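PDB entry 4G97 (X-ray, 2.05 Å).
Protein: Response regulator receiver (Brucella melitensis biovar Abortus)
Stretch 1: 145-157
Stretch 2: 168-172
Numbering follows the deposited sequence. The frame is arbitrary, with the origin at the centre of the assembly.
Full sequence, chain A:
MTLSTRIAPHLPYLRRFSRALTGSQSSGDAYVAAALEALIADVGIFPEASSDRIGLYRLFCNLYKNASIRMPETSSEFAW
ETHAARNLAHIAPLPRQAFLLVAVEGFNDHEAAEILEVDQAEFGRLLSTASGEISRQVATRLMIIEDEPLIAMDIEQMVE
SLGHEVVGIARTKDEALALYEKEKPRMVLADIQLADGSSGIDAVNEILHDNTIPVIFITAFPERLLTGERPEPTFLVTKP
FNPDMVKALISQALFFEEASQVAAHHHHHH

Stretch 1, residues 145-157: IEDEPLIAMDIEQ
Stretch 2 (168-172) GIART

Backbone pairing sets the register. I145 and A170 form a parallel beta bridge, CA to CA 4.7 Å, and E146 N donates a hydrogen bond to A170 O at 2.9 Å; the same oxygen receives a CA-H contact from I145 CA at 3.3 Å. Both strand residues are extended (phi/psi -109/100 and -99/134) and share one sheet face, where I145 CG1 (chi1 m, chi2 t) lies 4.2 Å from A170 CB, a small partner in a buried place.

Beyond the bridge the chain turns through D147 (-85/-23). E146 (chi1 t, chi2 p) points its CB away from the other stretch, and E148 N donates a hydrogen bond to E146 OE1 at 3.0 Å, which ties the side chain of E146 across the turn. E148 is the N-cap of helix 149-157, which runs at 147° to the strand, axes 10.2 Å apart.

Apolar packing joins helix to strand. I169 (m, t) puts CG2 3.9 Å from A152 CB, which points toward the strand, and CD1 3.9 Å from M153 CE (chi1 m, chi2 m). Beside these apolar pairs, the extended E156 (t, t) brings its carboxylate OE1 within 3.3 Å of I169 CD1.

R171 (chi1 m, chi2 -92°, chi3 t) covers the turn. Its NH1 lies 2.9 Å from E146 O and 3.5 Å from A152 CB, with P149 CG over one guanidinium face and M153 CE at the edge.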

# COMPACT_ATOMS: atom_id res chain seq x y z
N ILE A 145 14.01 -6.19 5.92
CA ILE A 145 14.99 -6.69 4.96
C ILE A 145 15.41 -5.46 4.16
O ILE A 145 14.67 -4.98 3.29
CB ILE A 145 14.55 -7.86 4.04
CG1 ILE A 145 13.97 -9.05 4.86
CG2 ILE A 145 15.78 -8.32 3.23
CD1 ILE A 145 13.21 -10.04 4.06
N GLU A 146 16.57 -4.90 4.51
CA GLU A 146 17.08 -3.67 3.91
C GLU A 146 18.60 -3.58 4.10
O GLU A 146 19.07 -3.62 5.23
CB GLU A 146 16.36 -2.44 4.51
CG GLU A 146 16.93 -1.09 4.10
CD GLU A 146 16.80 -0.83 2.62
OE1 GLU A 146 17.84 -0.75 1.93
OE2 GLU A 146 15.64 -0.77 2.14
N ASP A 147 19.35 -3.46 2.99
CA ASP A 147 20.83 -3.37 3.01
C ASP A 147 21.40 -1.96 3.24
O ASP A 147 22.55 -1.85 3.65
CB ASP A 147 21.44 -3.98 1.73
CG ASP A 147 21.10 -3.25 0.44
OD1 ASP A 147 20.04 -2.57 0.40
OD2 ASP A 147 21.86 -3.39 -0.53
N GLU A 148 20.63 -0.89 2.94
CA GLU A 148 21.07 0.50 3.12
C GLU A 148 20.85 0.94 4.57
O GLU A 148 19.70 1.14 4.98
CB GLU A 148 20.38 1.47 2.14
CG GLU A 148 21.10 1.66 0.81
CD GLU A 148 22.58 1.98 0.85
OE1 GLU A 148 22.99 2.93 1.57
OE2 GLU A 148 23.35 1.27 0.16
N PRO A 149 21.95 1.06 5.37
CA PRO A 149 21.79 1.37 6.79
C PRO A 149 20.89 2.54 7.16
O PRO A 149 20.04 2.38 8.04
CB PRO A 149 23.22 1.48 7.29
CG PRO A 149 23.98 0.55 6.39
CD PRO A 149 23.37 0.81 5.05
N LEU A 150 21.00 3.67 6.44
CA LEU A 150 20.16 4.83 6.73
C LEU A 150 18.68 4.57 6.44
O LEU A 150 17.83 5.02 7.20
CB LEU A 150 20.69 6.10 6.03
CG LEU A 150 19.96 7.41 6.25
CD1 LEU A 150 20.04 7.86 7.70
CD2 LEU A 150 20.54 8.50 5.36
N ILE A 151 18.36 3.82 5.36
CA ILE A 151 16.97 3.46 5.04
C ILE A 151 16.45 2.51 6.14
O ILE A 151 15.38 2.76 6.68
CB ILE A 151 16.81 2.86 3.60
CG1 ILE A 151 17.30 3.87 2.54
CG2 ILE A 151 15.32 2.47 3.34
CD1 ILE A 151 17.55 3.27 1.09
N ALA A 152 17.25 1.48 6.50
CA ALA A 152 16.94 0.48 7.55
C ALA A 152 16.61 1.16 8.89
O ALA A 152 15.59 0.82 9.51
CB ALA A 152 18.10 -0.49 7.71
N MET A 153 17.41 2.18 9.29
CA MET A 153 17.19 2.93 10.54
C MET A 153 15.98 3.83 10.47
O MET A 153 15.29 3.97 11.48
CB MET A 153 18.43 3.74 10.96
CG MET A 153 19.63 2.90 11.33
SD MET A 153 19.28 1.57 12.51
CE MET A 153 20.40 0.32 11.90
N ASP A 154 15.70 4.44 9.30
CA ASP A 154 14.53 5.32 9.18
C ASP A 154 13.22 4.55 9.28
O ASP A 154 12.27 5.06 9.90
CB ASP A 154 14.60 6.20 7.91
CG ASP A 154 15.70 7.28 7.92
OD1 ASP A 154 16.25 7.57 9.03
OD2 ASP A 154 16.00 7.83 6.83
N ILE A 155 13.16 3.34 8.71
CA ILE A 155 11.99 2.45 8.81
C ILE A 155 11.85 2.06 10.30
O ILE A 155 10.76 2.18 10.85
CB ILE A 155 12.13 1.18 7.91
CG1 ILE A 155 12.25 1.53 6.42
CG2 ILE A 155 10.95 0.22 8.14
CD1 ILE A 155 12.95 0.47 5.63
N GLU A 156 12.96 1.61 10.92
CA GLU A 156 13.01 1.19 12.34
C GLU A 156 12.48 2.25 13.27
O GLU A 156 11.59 1.97 14.08
CB GLU A 156 14.42 0.72 12.75
CG GLU A 156 14.50 0.32 14.22
CD GLU A 156 15.77 -0.34 14.72
OE1 GLU A 156 16.46 -1.02 13.93
OE2 GLU A 156 16.03 -0.25 15.94
N GLN A 157 12.96 3.49 13.12
CA GLN A 157 12.53 4.64 13.91
C GLN A 157 11.03 4.90 13.76
O GLN A 157 10.37 5.14 14.77
CB GLN A 157 13.35 5.89 13.53
N GLY A 168 14.88 -7.49 14.13
CA GLY A 168 16.17 -7.44 13.47
C GLY A 168 16.08 -6.91 12.05
O GLY A 168 14.99 -6.70 11.51
N ILE A 169 17.26 -6.68 11.45
CA ILE A 169 17.46 -6.16 10.11
C ILE A 169 18.29 -7.16 9.35
O ILE A 169 19.43 -7.43 9.73
CB ILE A 169 18.10 -4.73 10.13
CG1 ILE A 169 17.15 -3.70 10.82
CG2 ILE A 169 18.44 -4.28 8.71
CD1 ILE A 169 17.76 -2.39 11.17
N ALA A 170 17.71 -7.74 8.29
CA ALA A 170 18.41 -8.69 7.43
C ALA A 170 18.90 -7.93 6.17
O ALA A 170 18.15 -7.13 5.61
CB ALA A 170 17.49 -9.81 7.03
N ARG A 171 20.17 -8.13 5.78
CA ARG A 171 20.79 -7.47 4.63
C ARG A 171 20.81 -8.36 3.37
O ARG A 171 20.89 -7.84 2.25
CB ARG A 171 22.20 -6.94 4.97
CG ARG A 171 22.32 -6.16 6.30
CD ARG A 171 22.13 -4.67 6.14
NE ARG A 171 22.10 -3.96 7.42
CZ ARG A 171 21.60 -2.74 7.61
NH1 ARG A 171 21.05 -2.07 6.60
NH2 ARG A 171 21.63 -2.17 8.81
N THR A 172 20.75 -9.69 3.55
CA THR A 172 20.77 -10.66 2.43
C THR A 172 19.61 -11.64 2.57
O THR A 172 18.95 -11.64 3.61
CB THR A 172 22.10 -11.45 2.40
OG1 THR A 172 22.04 -12.54 3.32
CG2 THR A 172 23.32 -10.59 2.67